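Long-range contacts in glutamate racemase (Escherichia coli, PDB 2JFN), which belongs to the Asp/Glu/hydantoin racemase family and is seen here with glutamic acid and uridine-5'-diphosphate-N-acetylmuramoyl-L-alanine bound: residues R21-V26 with Y83-A88; I75-Q80 with E105-P110; P120-T125 with A152-I157; A163-L168 with R185-W190; A251-C256 with T277-A282. All blocks are in the same frame, centred on the assembly; numbering follows the deposited sequence.

Contact 1 of 5, residues R21-V26 with Y83-A88; sequences RPTVLV and YPLALA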
# COMPACT_ATOMS: atom_id res chain seq x y z
N ARG A 21 -23.21 6.89 -2.83
CA ARG A 21 -22.07 7.01 -3.74
C ARG A 21 -21.41 5.65 -3.91
O ARG A 21 -21.61 4.75 -3.09
CB ARG A 21 -21.05 8.00 -3.18
CG ARG A 21 -21.53 8.81 -1.98
CD ARG A 21 -21.18 8.13 -0.65
NE ARG A 21 -21.19 9.09 0.45
CZ ARG A 21 -20.78 8.83 1.69
NH1 ARG A 21 -20.32 7.63 2.02
NH2 ARG A 21 -20.83 9.79 2.60
N PRO A 22 -20.62 5.48 -4.99
CA PRO A 22 -19.97 4.19 -5.21
C PRO A 22 -19.11 3.74 -4.03
O PRO A 22 -18.37 4.52 -3.43
CB PRO A 22 -19.17 4.41 -6.49
CG PRO A 22 -18.99 5.89 -6.56
CD PRO A 22 -20.30 6.42 -6.07
N THR A 23 -19.24 2.46 -3.70
CA THR A 23 -18.51 1.86 -2.60
C THR A 23 -17.16 1.38 -3.08
O THR A 23 -17.06 0.55 -3.99
CB THR A 23 -19.31 0.67 -2.03
OG1 THR A 23 -20.54 1.14 -1.46
CG2 THR A 23 -18.49 -0.05 -0.96
N VAL A 24 -16.11 1.90 -2.46
CA VAL A 24 -14.75 1.52 -2.81
C VAL A 24 -14.01 0.93 -1.62
O VAL A 24 -13.95 1.53 -0.55
CB VAL A 24 -13.96 2.74 -3.34
CG1 VAL A 24 -12.50 2.37 -3.52
CG2 VAL A 24 -14.56 3.20 -4.66
N LEU A 25 -13.45 -0.25 -1.83
CA LEU A 25 -12.68 -0.93 -0.80
C LEU A 25 -11.20 -0.68 -1.02
O LEU A 25 -10.71 -0.79 -2.15
CB LEU A 25 -12.93 -2.44 -0.84
CG LEU A 25 -11.94 -3.29 -0.04
CD1 LEU A 25 -12.08 -3.01 1.46
CD2 LEU A 25 -12.18 -4.78 -0.33
N VAL A 26 -10.50 -0.33 0.05
CA VAL A 26 -9.05 -0.15 -0.00
C VAL A 26 -8.54 -1.16 1.03
O VAL A 26 -8.89 -1.08 2.22
CB VAL A 26 -8.62 1.28 0.39
CG1 VAL A 26 -7.11 1.39 0.34
CG2 VAL A 26 -9.25 2.31 -0.58
N TYR A 83 -21.05 -5.13 2.02
CA TYR A 83 -21.42 -4.11 1.04
C TYR A 83 -21.02 -4.47 -0.38
O TYR A 83 -19.87 -4.85 -0.63
CB TYR A 83 -20.74 -2.76 1.34
CG TYR A 83 -21.18 -2.04 2.59
CD1 TYR A 83 -20.48 -2.18 3.78
CD2 TYR A 83 -22.28 -1.18 2.56
CE1 TYR A 83 -20.86 -1.47 4.92
CE2 TYR A 83 -22.67 -0.47 3.69
CZ TYR A 83 -21.96 -0.62 4.86
OH TYR A 83 -22.34 0.08 5.99
N PRO A 84 -21.96 -4.38 -1.34
CA PRO A 84 -21.60 -4.70 -2.72
C PRO A 84 -20.52 -3.67 -3.05
O PRO A 84 -20.61 -2.52 -2.62
CB PRO A 84 -22.89 -4.45 -3.48
CG PRO A 84 -23.94 -4.87 -2.48
CD PRO A 84 -23.43 -4.25 -1.19
N LEU A 85 -19.50 -4.07 -3.80
CA LEU A 85 -18.40 -3.16 -4.12
C LEU A 85 -18.40 -2.67 -5.56
O LEU A 85 -18.70 -3.42 -6.48
CB LEU A 85 -17.06 -3.85 -3.84
CG LEU A 85 -16.85 -4.45 -2.45
CD1 LEU A 85 -15.53 -5.21 -2.39
CD2 LEU A 85 -16.88 -3.34 -1.41
N ALA A 86 -18.09 -1.40 -5.75
CA ALA A 86 -18.00 -0.84 -7.09
C ALA A 86 -16.57 -1.10 -7.57
O ALA A 86 -16.32 -1.29 -8.76
CB ALA A 86 -18.29 0.66 -7.06
N LEU A 87 -15.63 -1.13 -6.63
CA LEU A 87 -14.23 -1.35 -6.97
C LEU A 87 -13.42 -1.63 -5.71
O LEU A 87 -13.76 -1.15 -4.62
CB LEU A 87 -13.69 -0.10 -7.67
CG LEU A 87 -12.20 0.08 -7.98
CD1 LEU A 87 -12.06 1.11 -9.10
CD2 LEU A 87 -11.43 0.53 -6.74
N ALA A 88 -12.34 -2.40 -5.86
CA ALA A 88 -11.47 -2.73 -4.75
C ALA A 88 -10.01 -2.47 -5.12
O ALA A 88 -9.57 -2.75 -6.24
CB ALA A 88 -11.64 -4.18 -4.35
O HOH W 1 -22.21 -0.79 -1.19

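Contact 2 of 5, residues I75-Q80 with E105-P110; sequences IVTAVQ and EKFDFP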
# COMPACT_ATOMS: atom_id res chain seq x y z
N ILE A 75 -10.90 -12.24 2.48
CA ILE A 75 -11.24 -10.95 3.06
C ILE A 75 -12.13 -10.13 2.12
O ILE A 75 -13.11 -9.52 2.56
CB ILE A 75 -9.96 -10.16 3.44
CG1 ILE A 75 -9.25 -10.85 4.61
CG2 ILE A 75 -10.33 -8.72 3.81
CD1 ILE A 75 -7.89 -10.27 4.97
N VAL A 76 -11.82 -10.10 0.83
CA VAL A 76 -12.64 -9.33 -0.11
C VAL A 76 -14.04 -9.96 -0.20
O VAL A 76 -15.04 -9.27 -0.38
CB VAL A 76 -12.02 -9.27 -1.52
CG1 VAL A 76 -12.97 -8.53 -2.48
CG2 VAL A 76 -10.66 -8.56 -1.47
N THR A 77 -14.09 -11.27 -0.07
CA THR A 77 -15.37 -11.97 -0.11
C THR A 77 -16.23 -11.53 1.07
O THR A 77 -17.43 -11.26 0.92
CB THR A 77 -15.15 -13.49 -0.04
OG1 THR A 77 -14.41 -13.89 -1.20
CG2 THR A 77 -16.48 -14.24 -0.01
N ALA A 78 -15.62 -11.43 2.25
CA ALA A 78 -16.32 -11.02 3.46
C ALA A 78 -16.78 -9.57 3.34
O ALA A 78 -17.90 -9.23 3.74
CB ALA A 78 -15.43 -11.19 4.69
N VAL A 79 -15.93 -8.71 2.80
CA VAL A 79 -16.32 -7.31 2.65
C VAL A 79 -17.52 -7.22 1.72
O VAL A 79 -18.49 -6.51 2.02
CB VAL A 79 -15.17 -6.45 2.08
CG1 VAL A 79 -15.67 -5.03 1.86
CG2 VAL A 79 -13.98 -6.44 3.04
N GLN A 80 -17.46 -7.94 0.60
CA GLN A 80 -18.54 -7.94 -0.39
C GLN A 80 -19.88 -8.36 0.20
O GLN A 80 -20.94 -7.99 -0.31
CB GLN A 80 -18.20 -8.87 -1.56
CG GLN A 80 -19.33 -8.97 -2.59
CD GLN A 80 -18.99 -9.83 -3.78
OE1 GLN A 80 -18.80 -11.04 -3.65
NE2 GLN A 80 -18.91 -9.21 -4.95
N GLU A 105 -10.86 -13.09 -11.09
CA GLU A 105 -11.64 -14.23 -11.54
C GLU A 105 -12.89 -14.38 -10.68
O GLU A 105 -13.98 -14.63 -11.19
CB GLU A 105 -10.81 -15.52 -11.45
CG GLU A 105 -11.65 -16.80 -11.54
CD GLU A 105 -12.38 -16.94 -12.86
OE1 GLU A 105 -13.35 -17.73 -12.93
OE2 GLU A 105 -11.98 -16.28 -13.84
N LYS A 106 -12.74 -14.21 -9.37
CA LYS A 106 -13.88 -14.38 -8.48
C LYS A 106 -14.89 -13.23 -8.47
O LYS A 106 -16.10 -13.46 -8.37
CB LYS A 106 -13.41 -14.64 -7.04
CG LYS A 106 -14.57 -15.05 -6.11
CD LYS A 106 -14.09 -15.51 -4.73
CE LYS A 106 -15.26 -16.01 -3.87
NZ LYS A 106 -14.85 -16.39 -2.48
N PHE A 107 -14.41 -12.00 -8.60
CA PHE A 107 -15.31 -10.86 -8.54
C PHE A 107 -15.65 -10.18 -9.85
O PHE A 107 -14.89 -10.24 -10.81
CB PHE A 107 -14.77 -9.84 -7.54
CG PHE A 107 -14.51 -10.42 -6.18
CD1 PHE A 107 -13.22 -10.78 -5.79
CD2 PHE A 107 -15.56 -10.67 -5.31
CE1 PHE A 107 -12.98 -11.38 -4.56
CE2 PHE A 107 -15.34 -11.28 -4.07
CZ PHE A 107 -14.05 -11.63 -3.69
N ASP A 108 -16.80 -9.52 -9.87
CA ASP A 108 -17.27 -8.83 -11.05
C ASP A 108 -17.26 -7.32 -10.91
O ASP A 108 -18.16 -6.62 -11.36
CB ASP A 108 -18.66 -9.32 -11.44
CG ASP A 108 -18.62 -10.75 -11.93
OD1 ASP A 108 -17.88 -11.01 -12.90
OD2 ASP A 108 -19.33 -11.60 -11.36
N PHE A 109 -16.23 -6.83 -10.24
CA PHE A 109 -16.03 -5.41 -10.08
C PHE A 109 -14.54 -5.26 -10.34
O PHE A 109 -13.76 -6.19 -10.10
CB PHE A 109 -16.44 -4.92 -8.68
CG PHE A 109 -15.87 -5.71 -7.55
CD1 PHE A 109 -14.52 -5.61 -7.21
CD2 PHE A 109 -16.70 -6.55 -6.80
CE1 PHE A 109 -14.00 -6.34 -6.14
CE2 PHE A 109 -16.19 -7.28 -5.73
CZ PHE A 109 -14.84 -7.18 -5.39
N PRO A 110 -14.13 -4.11 -10.87
CA PRO A 110 -12.70 -3.93 -11.15
C PRO A 110 -11.83 -3.98 -9.90
O PRO A 110 -12.23 -3.55 -8.82
CB PRO A 110 -12.66 -2.57 -11.86
CG PRO A 110 -13.81 -1.84 -11.25
CD PRO A 110 -14.89 -2.89 -11.19
O HOH W 2 -18.53 -9.72 -7.73

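Contact 3 of 5, residues P120-T125 with A152-I157; sequences PAARLT and ANECQI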
# COMPACT_ATOMS: atom_id res chain seq x y z
N PRO A 120 8.01 5.19 -13.82
CA PRO A 120 8.18 6.65 -13.84
C PRO A 120 9.49 7.12 -13.22
O PRO A 120 10.06 8.12 -13.65
CB PRO A 120 6.95 7.15 -13.08
CG PRO A 120 6.61 6.02 -12.17
CD PRO A 120 6.80 4.81 -13.06
N ALA A 121 9.98 6.40 -12.22
CA ALA A 121 11.23 6.77 -11.57
C ALA A 121 12.39 6.73 -12.56
O ALA A 121 13.29 7.56 -12.49
CB ALA A 121 11.51 5.84 -10.40
N ALA A 122 12.35 5.77 -13.47
CA ALA A 122 13.39 5.62 -14.48
C ALA A 122 13.43 6.80 -15.43
O ALA A 122 14.49 7.15 -15.96
CB ALA A 122 13.19 4.32 -15.26
N ARG A 123 12.28 7.42 -15.66
CA ARG A 123 12.19 8.58 -16.55
C ARG A 123 12.48 9.89 -15.81
O ARG A 123 12.60 10.94 -16.44
CB ARG A 123 10.79 8.69 -17.16
CG ARG A 123 10.35 7.49 -17.98
CD ARG A 123 9.05 7.80 -18.70
NE ARG A 123 9.21 8.90 -19.65
CZ ARG A 123 8.21 9.46 -20.33
NH1 ARG A 123 6.97 9.03 -20.15
NH2 ARG A 123 8.46 10.44 -21.19
N LEU A 124 12.58 9.83 -14.49
CA LEU A 124 12.82 11.03 -13.70
C LEU A 124 14.25 11.19 -13.21
O LEU A 124 14.72 12.32 -13.03
CB LEU A 124 11.86 11.07 -12.50
CG LEU A 124 10.36 11.10 -12.81
CD1 LEU A 124 9.57 11.02 -11.50
CD2 LEU A 124 10.01 12.37 -13.57
N THR A 125 14.94 10.08 -12.99
CA THR A 125 16.30 10.14 -12.50
C THR A 125 17.21 10.93 -13.44
O THR A 125 17.06 10.88 -14.66
CB THR A 125 16.89 8.72 -12.30
OG1 THR A 125 18.22 8.82 -11.77
CG2 THR A 125 16.94 7.95 -13.62
N ALA A 152 13.43 -0.32 -16.50
CA ALA A 152 14.60 0.36 -15.96
C ALA A 152 15.89 -0.23 -16.51
O ALA A 152 16.84 -0.48 -15.77
CB ALA A 152 14.59 0.27 -14.44
N ASN A 153 15.92 -0.45 -17.82
CA ASN A 153 17.09 -1.02 -18.49
C ASN A 153 18.18 0.03 -18.69
O ASN A 153 19.36 -0.31 -18.84
CB ASN A 153 16.67 -1.60 -19.84
CG ASN A 153 17.77 -2.42 -20.49
OD1 ASN A 153 17.61 -2.91 -21.62
ND2 ASN A 153 18.89 -2.59 -19.79
N GLU A 154 17.80 1.30 -18.70
CA GLU A 154 18.75 2.38 -18.90
C GLU A 154 19.32 2.99 -17.62
O GLU A 154 20.07 3.97 -17.68
CB GLU A 154 18.11 3.48 -19.76
CG GLU A 154 16.61 3.67 -19.54
CD GLU A 154 16.25 4.03 -18.11
OE1 GLU A 154 16.77 5.05 -17.60
OE2 GLU A 154 15.45 3.29 -17.49
N CYS A 155 18.98 2.41 -16.47
CA CYS A 155 19.48 2.92 -15.20
C CYS A 155 19.81 1.78 -14.25
O CYS A 155 19.35 0.65 -14.44
CB CYS A 155 18.45 3.85 -14.54
SG CYS A 155 16.90 3.05 -14.08
N GLN A 156 20.61 2.06 -13.23
CA GLN A 156 20.98 1.04 -12.26
C GLN A 156 20.06 1.12 -11.05
O GLN A 156 19.82 2.19 -10.50
CB GLN A 156 22.44 1.21 -11.83
CG GLN A 156 22.75 2.48 -11.08
CD GLN A 156 24.18 2.54 -10.59
OE1 GLN A 156 25.13 2.51 -11.38
NE2 GLN A 156 24.35 2.60 -9.27
N ILE A 157 19.56 -0.03 -10.63
CA ILE A 157 18.65 -0.10 -9.50
C ILE A 157 19.31 -0.58 -8.22
O ILE A 157 19.93 -1.64 -8.19
CB ILE A 157 17.46 -1.04 -9.82
CG1 ILE A 157 16.71 -0.53 -11.05
CG2 ILE A 157 16.53 -1.14 -8.62
CD1 ILE A 157 16.16 0.88 -10.91

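Contact 4 of 5, residues A163-L168 with R185-W190; sequences AEMVEL and RILRPW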
# COMPACT_ATOMS: atom_id res chain seq x y z
N ALA A 163 11.91 -4.92 6.53
CA ALA A 163 10.69 -5.25 7.25
C ALA A 163 10.60 -4.30 8.45
O ALA A 163 9.51 -3.97 8.91
CB ALA A 163 10.74 -6.70 7.72
N GLU A 164 11.75 -3.86 8.94
CA GLU A 164 11.78 -2.95 10.08
C GLU A 164 11.12 -1.61 9.76
O GLU A 164 10.46 -1.00 10.60
CB GLU A 164 13.22 -2.72 10.53
CG GLU A 164 13.32 -1.92 11.82
CD GLU A 164 14.75 -1.75 12.30
OE1 GLU A 164 15.65 -2.46 11.78
OE2 GLU A 164 14.98 -0.92 13.21
N MET A 165 11.31 -1.14 8.53
CA MET A 165 10.72 0.14 8.15
C MET A 165 9.19 0.02 8.17
O MET A 165 8.49 0.98 8.50
CB MET A 165 11.21 0.56 6.77
CG MET A 165 10.98 2.03 6.48
SD MET A 165 11.66 2.55 4.89
CE MET A 165 13.39 2.64 5.28
N VAL A 166 8.69 -1.16 7.81
CA VAL A 166 7.25 -1.37 7.82
C VAL A 166 6.76 -1.18 9.25
O VAL A 166 5.74 -0.54 9.49
CB VAL A 166 6.88 -2.79 7.34
CG1 VAL A 166 5.37 -2.99 7.42
CG2 VAL A 166 7.37 -3.00 5.92
N GLU A 167 7.50 -1.74 10.20
CA GLU A 167 7.15 -1.64 11.61
C GLU A 167 7.22 -0.20 12.11
O GLU A 167 6.43 0.22 12.95
CB GLU A 167 8.08 -2.52 12.46
CG GLU A 167 7.78 -4.00 12.34
CD GLU A 167 6.31 -4.31 12.58
OE1 GLU A 167 5.73 -3.79 13.56
OE2 GLU A 167 5.73 -5.08 11.78
N LEU A 168 8.18 0.56 11.59
CA LEU A 168 8.32 1.95 11.99
C LEU A 168 7.06 2.70 11.56
O LEU A 168 6.53 3.53 12.30
CB LEU A 168 9.56 2.57 11.34
CG LEU A 168 10.88 2.05 11.92
CD1 LEU A 168 12.05 2.63 11.15
CD2 LEU A 168 10.97 2.43 13.39
N ARG A 185 20.19 3.93 10.31
CA ARG A 185 20.85 2.64 10.35
C ARG A 185 20.36 1.79 9.18
O ARG A 185 21.16 1.19 8.45
CB ARG A 185 20.52 1.93 11.67
CG ARG A 185 21.14 0.55 11.80
CD ARG A 185 22.66 0.62 11.85
NE ARG A 185 23.26 -0.70 11.69
CZ ARG A 185 23.24 -1.39 10.56
NH1 ARG A 185 22.67 -0.88 9.47
NH2 ARG A 185 23.78 -2.60 10.51
N ILE A 186 19.05 1.75 8.99
CA ILE A 186 18.47 0.98 7.90
C ILE A 186 19.01 1.49 6.56
O ILE A 186 19.33 0.71 5.67
CB ILE A 186 16.93 1.09 7.91
CG1 ILE A 186 16.37 0.45 9.19
CG2 ILE A 186 16.35 0.41 6.66
CD1 ILE A 186 14.87 0.62 9.37
N LEU A 187 19.11 2.81 6.42
CA LEU A 187 19.59 3.42 5.18
C LEU A 187 21.11 3.62 5.11
O LEU A 187 21.61 4.19 4.15
CB LEU A 187 18.88 4.77 4.97
CG LEU A 187 17.36 4.71 4.80
CD1 LEU A 187 16.74 6.10 4.92
CD2 LEU A 187 17.03 4.09 3.46
N ARG A 188 21.83 3.12 6.11
CA ARG A 188 23.28 3.27 6.15
C ARG A 188 23.94 2.92 4.82
O ARG A 188 24.76 3.68 4.31
CB ARG A 188 23.88 2.42 7.29
CG ARG A 188 25.33 2.81 7.66
CD ARG A 188 25.83 2.07 8.90
NE ARG A 188 26.12 0.66 8.64
CZ ARG A 188 26.69 -0.16 9.52
NH1 ARG A 188 27.02 0.28 10.73
NH2 ARG A 188 26.93 -1.43 9.20
N PRO A 189 23.57 1.77 4.21
CA PRO A 189 24.15 1.37 2.93
C PRO A 189 24.14 2.50 1.90
O PRO A 189 25.14 2.74 1.21
CB PRO A 189 23.25 0.22 2.49
CG PRO A 189 22.82 -0.38 3.77
CD PRO A 189 22.52 0.82 4.63
N TRP A 190 23.01 3.19 1.81
CA TRP A 190 22.85 4.29 0.87
C TRP A 190 23.60 5.54 1.30
O TRP A 190 24.17 6.24 0.48
CB TRP A 190 21.36 4.60 0.67
CG TRP A 190 20.65 3.55 -0.14
CD1 TRP A 190 21.18 2.39 -0.64
CD2 TRP A 190 19.28 3.58 -0.57
NE1 TRP A 190 20.23 1.70 -1.35
CE2 TRP A 190 19.06 2.41 -1.32
CE3 TRP A 190 18.23 4.49 -0.39
CZ2 TRP A 190 17.82 2.11 -1.90
CZ3 TRP A 190 16.99 4.19 -0.97
CH2 TRP A 190 16.80 3.02 -1.71

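Contact 5 of 5, residues A251-C256 with T277-A282; sequences ANIAFC and TLEKLA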
# COMPACT_ATOMS: atom_id res chain seq x y z
N ALA A 251 -21.86 5.97 6.14
CA ALA A 251 -20.60 6.67 6.32
C ALA A 251 -19.43 5.71 6.10
O ALA A 251 -19.61 4.50 6.12
CB ALA A 251 -20.53 7.27 7.72
N ASN A 252 -18.24 6.27 5.91
CA ASN A 252 -17.05 5.46 5.69
C ASN A 252 -16.81 4.57 6.90
O ASN A 252 -17.05 4.97 8.03
CB ASN A 252 -15.82 6.34 5.47
CG ASN A 252 -15.97 7.27 4.29
OD1 ASN A 252 -16.64 6.94 3.31
ND2 ASN A 252 -15.32 8.42 4.37
N ILE A 253 -16.33 3.36 6.65
CA ILE A 253 -16.08 2.43 7.75
C ILE A 253 -14.76 1.67 7.60
O ILE A 253 -14.31 1.41 6.48
CB ILE A 253 -17.26 1.43 7.88
CG1 ILE A 253 -17.07 0.53 9.09
CG2 ILE A 253 -17.36 0.60 6.61
CD1 ILE A 253 -18.20 -0.46 9.28
N ALA A 254 -14.14 1.34 8.73
CA ALA A 254 -12.90 0.59 8.73
C ALA A 254 -13.17 -0.78 9.33
O ALA A 254 -13.90 -0.90 10.32
CB ALA A 254 -11.83 1.33 9.54
N PHE A 255 -12.59 -1.81 8.73
CA PHE A 255 -12.74 -3.19 9.20
C PHE A 255 -11.40 -3.79 9.61
O PHE A 255 -10.41 -3.67 8.88
CB PHE A 255 -13.31 -4.10 8.11
CG PHE A 255 -14.78 -3.93 7.85
CD1 PHE A 255 -15.24 -3.70 6.56
CD2 PHE A 255 -15.70 -4.05 8.88
CE1 PHE A 255 -16.60 -3.59 6.29
CE2 PHE A 255 -17.08 -3.94 8.63
CZ PHE A 255 -17.52 -3.71 7.32
N CYS A 256 -11.35 -4.43 10.77
CA CYS A 256 -10.14 -5.12 11.18
C CYS A 256 -10.57 -6.59 11.19
O CYS A 256 -11.77 -6.88 11.14
CB CYS A 256 -9.66 -4.67 12.57
SG CYS A 256 -10.84 -4.91 13.90
N THR A 277 -16.00 4.81 12.21
CA THR A 277 -16.11 3.56 12.95
C THR A 277 -15.13 2.47 12.52
O THR A 277 -14.71 2.40 11.36
CB THR A 277 -17.54 3.01 12.80
OG1 THR A 277 -18.48 4.02 13.18
CG2 THR A 277 -17.74 1.78 13.67
N LEU A 278 -14.77 1.63 13.49
CA LEU A 278 -13.89 0.49 13.28
C LEU A 278 -14.66 -0.73 13.78
O LEU A 278 -15.05 -0.78 14.95
CB LEU A 278 -12.60 0.63 14.09
CG LEU A 278 -11.73 -0.63 14.14
CD1 LEU A 278 -11.15 -0.93 12.76
CD2 LEU A 278 -10.62 -0.43 15.14
N GLU A 279 -14.90 -1.69 12.89
CA GLU A 279 -15.63 -2.90 13.26
C GLU A 279 -14.84 -4.14 12.86
O GLU A 279 -13.95 -4.09 12.00
CB GLU A 279 -17.00 -2.96 12.56
CG GLU A 279 -18.00 -1.90 13.00
CD GLU A 279 -19.32 -2.02 12.27
OE1 GLU A 279 -20.15 -1.08 12.37
OE2 GLU A 279 -19.54 -3.04 11.58
N LYS A 280 -15.17 -5.27 13.49
CA LYS A 280 -14.52 -6.53 13.17
C LYS A 280 -15.26 -7.17 12.01
O LYS A 280 -16.48 -7.21 11.98
CB LYS A 280 -14.55 -7.48 14.37
CG LYS A 280 -14.13 -8.90 14.00
CD LYS A 280 -14.05 -9.80 15.22
CE LYS A 280 -13.69 -11.23 14.83
NZ LYS A 280 -13.41 -12.06 16.04
N LEU A 281 -14.50 -7.67 11.04
CA LEU A 281 -15.09 -8.33 9.89
C LEU A 281 -14.92 -9.84 10.04
O LEU A 281 -13.82 -10.31 10.32
CB LEU A 281 -14.41 -7.87 8.60
CG LEU A 281 -14.94 -8.49 7.31
CD1 LEU A 281 -16.35 -8.00 7.03
CD2 LEU A 281 -14.01 -8.14 6.15
N ALA A 282 -16.01 -10.58 9.87
CA ALA A 282 -15.95 -12.04 9.99
C ALA A 282 -15.46 -12.62 8.66
O ALA A 282 -16.11 -12.46 7.63
CB ALA A 282 -17.34 -12.59 10.31

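Contact 1 of 5, residues R21-V26 with Y83-A88
T23 and L25 hydrogen-bond through their backbones to A86 and L87: A86 N donates to T23 O at 2.8 Å, and L25 N to L87 O at 2.9 Å. L87 N adds a weak bond to the same T23 O. V24 pairs with L87 and L25 with A88 in parallel register. Apolar contacts fill both faces. V24 CG1 lies beside L87 CD2 (3.9 Å), the two side chains pointing the same way; on the other face L25 CD2 rests against L85 CD1 (4.0 Å) and A88 CB. T23 CG2, anti to the backbone N, meets L85 CD2 at 3.7 Å. The polar branch takes part through water: one molecule joins T23 OG1 (2.6 Å) to P84 O (2.8 Å), while OG1 also bonds H48. In the mixed sheet, strand 21-28 runs parallel to both 48-53 and 87-90, and helix 65-82 makes the beta-alpha-beta crossover between those two. Helix 228-241 covers the L87 face; V79 of helix 65-82 packs on L25.

Contact 2 of 5, residues I75-Q80 with E105-P110
V76 CG1 overlaps one face of the F107 ring, 3.7 Å from its centroid and displaced toward the rim, 23° off the normal. K106 CG sits over the centre of the opposite face, so F107 is packed on both sides. The same V76 methyl also lies in the plane of the F109 ring, at its edge, 3.7 Å from CZ; F107 CB covers a face of that ring. Q80 slides past F107 in the opposite direction. Its OE1 stands in the ring plane 3.5 Å from F107 CE2, and its NE2 is 3.4 Å from F109 CE2, with the amide nearly perpendicular to the F109 ring. A water accepts from both Q80 NE2 (2.9 Å) and D108 N. K106 stretches out fully, and its NZ donates to T77 OG1 at 2.8 Å; that hydroxyl also bonds V73 O within the helix. Helix 65-82 is joined to the end of helix 93-106 and the turn after it, beside strand 87-90. The chemistry is twofold: an apolar core, and a polar border where OE1 probably gains from the electropositive C-H rim of F107 while NE2, at the F109 edge, finds its acceptor in the water.

Contact 3 of 5, residues P120-T125 with A152-I157
The E154 carboxylate is the flat side-chain group that meets A122. A122 CB comes in beside OE2, 3.3 Å away and somewhat off the carboxylate plane; A122 O, 3.5 Å from OE1, lies further off on the same side. The bend at chi2 (59°) brings CD back toward A122. Beside it, A122 CB touches C155 SG at 4.1 Å and A152 CB at 4.4 Å. C155 SG stands between its own backbone N and carbonyl carbon (chi1 64°), on the side facing A122. T125 CG2 approaches C155 CB more loosely, at 4.5 Å, while its hydroxyl bonds D198. Segment 120-125, on helix 118-124, is thereby set against the loop that leads into strand 156-161, an outermost strand of a four-stranded parallel sheet in an alpha/beta domain. A121 O accepts from both L124 N and T125 N. V130 of the adjacent strand touches both T125 and C155, and P120 at the other end of the segment touches the bound uridine-5'-diphosphate-N-acetylmuramoyl-L-alanine. The contact is small, made by the A122 methyl against a carboxylate oxygen, a sulfur and another methyl. Two acceptors, E154 OE1 and A122 O, lie near each other with no bond between them, so the negative charge would, if anything, be mildly disfavoured there.

Contact 4 of 5, residues A163-L168 with R185-W190
M165 and I186 meet through a bend in the methionine: CG starts anti to the backbone N (chi1 -163°), and chi3 of -76° swings CE toward the neighbouring helix. There CE touches I186 CG2 at 4.0 Å and L187 CD2 at 4.3 Å. The isoleucine extends its longer branch in return, chi2 of 174° carrying CD1 to the surface of helix 163-174. CD1 touches the aliphatic part of E164, 3.9 Å from CG and 3.8 Å from CD, the two side chains crossing obliquely. E164 OE1 comes to 4.0 Å from I186 CG1, a polar atom against a methylene. The same I186 CD1 methyl also meets L168 CD1, tip to tip, at 3.9 Å. I186 thus fits among three side chains from successive positions and the next turn of one helix. In the alpha/beta domain around the four-stranded parallel sheet, helix 163-174 follows directly on strand 156-161, and segment 185-190 lies on helices 180-186 and 188-191. L187 turns inward to L160 of that strand and to L214 and V217 of helix 211-217; M165 also reaches L214, and L183 touches both M165 and L168. V166, one residue on from M165, touches the bound glutamic acid.

Contact 5 of 5, residues A251-C256 with T277-A282
E279 can be followed outward over I253, which it crosses at about a right angle, and F255. Its CB lies 4.1 Å from F255 CE2; CG, anti to the carbonyl carbon (chi1 -67°), passes I253 CD1; CD comes to 3.6 Å from that same methyl. At the tip OE1 stays near I253 CD1, while OE2 lies 3.9 Å from F255 CE2 and forms a salt bridge with R82. The phenyl ring runs beside the glutamate, pointing the same way, its plane 70° from the carboxylate. L281 CD1 stands 4.2 Å above the ring centre, a CH-pi contact almost on the normal, and E279 O lies in plane at the ring edge. On the other face of the sheet L278 CD1 touches A254 CB and C256 CB, each at 4.0 Å. The backbones are laced in parallel: A254 N donates to T277 O, E279 N to A254 O, C256 N to E279 O, and L281 N to C256 O at 2.8 Å. The two strands are twisted 33° against each other. Helices 261-264 and 267-272 connect them in a beta-alpha-beta crossover, with L270 packing on A254 and L278; on the F255 face L281 meets helix 65-82. The salt bridge with R82 gives OE2 a charged partner beside otherwise apolar neighbours, and probably helps to hold the carboxylate over I253.

Overall arrangement
Contacts 1, 2 and 5 lie on one side of the molecule, around the mixed sheet; contacts 3 and 4 lie on the other. Contacts 1 and 2 have centres 10 Å apart and touch where A88 N probably bonds P110 O (3.2 Å). Contact 5 shares the mixed sheet with contact 1 and meets contact 2 where L281 CD2 packs on V79 CG2 (3.5 Å). Contacts 3 and 4 join structure around the four-stranded parallel sheet, their nearest atoms about 7 Å apart. About 34 Å separates the centres of contacts 1 and 4, and the ligands lie between the two sides: V166 of contact 4 touches glutamic acid, and P120 of contact 3 touches uridine-5'-diphosphate-N-acetylmuramoyl-L-alanine, which is about 9 Å from the L87 side chain.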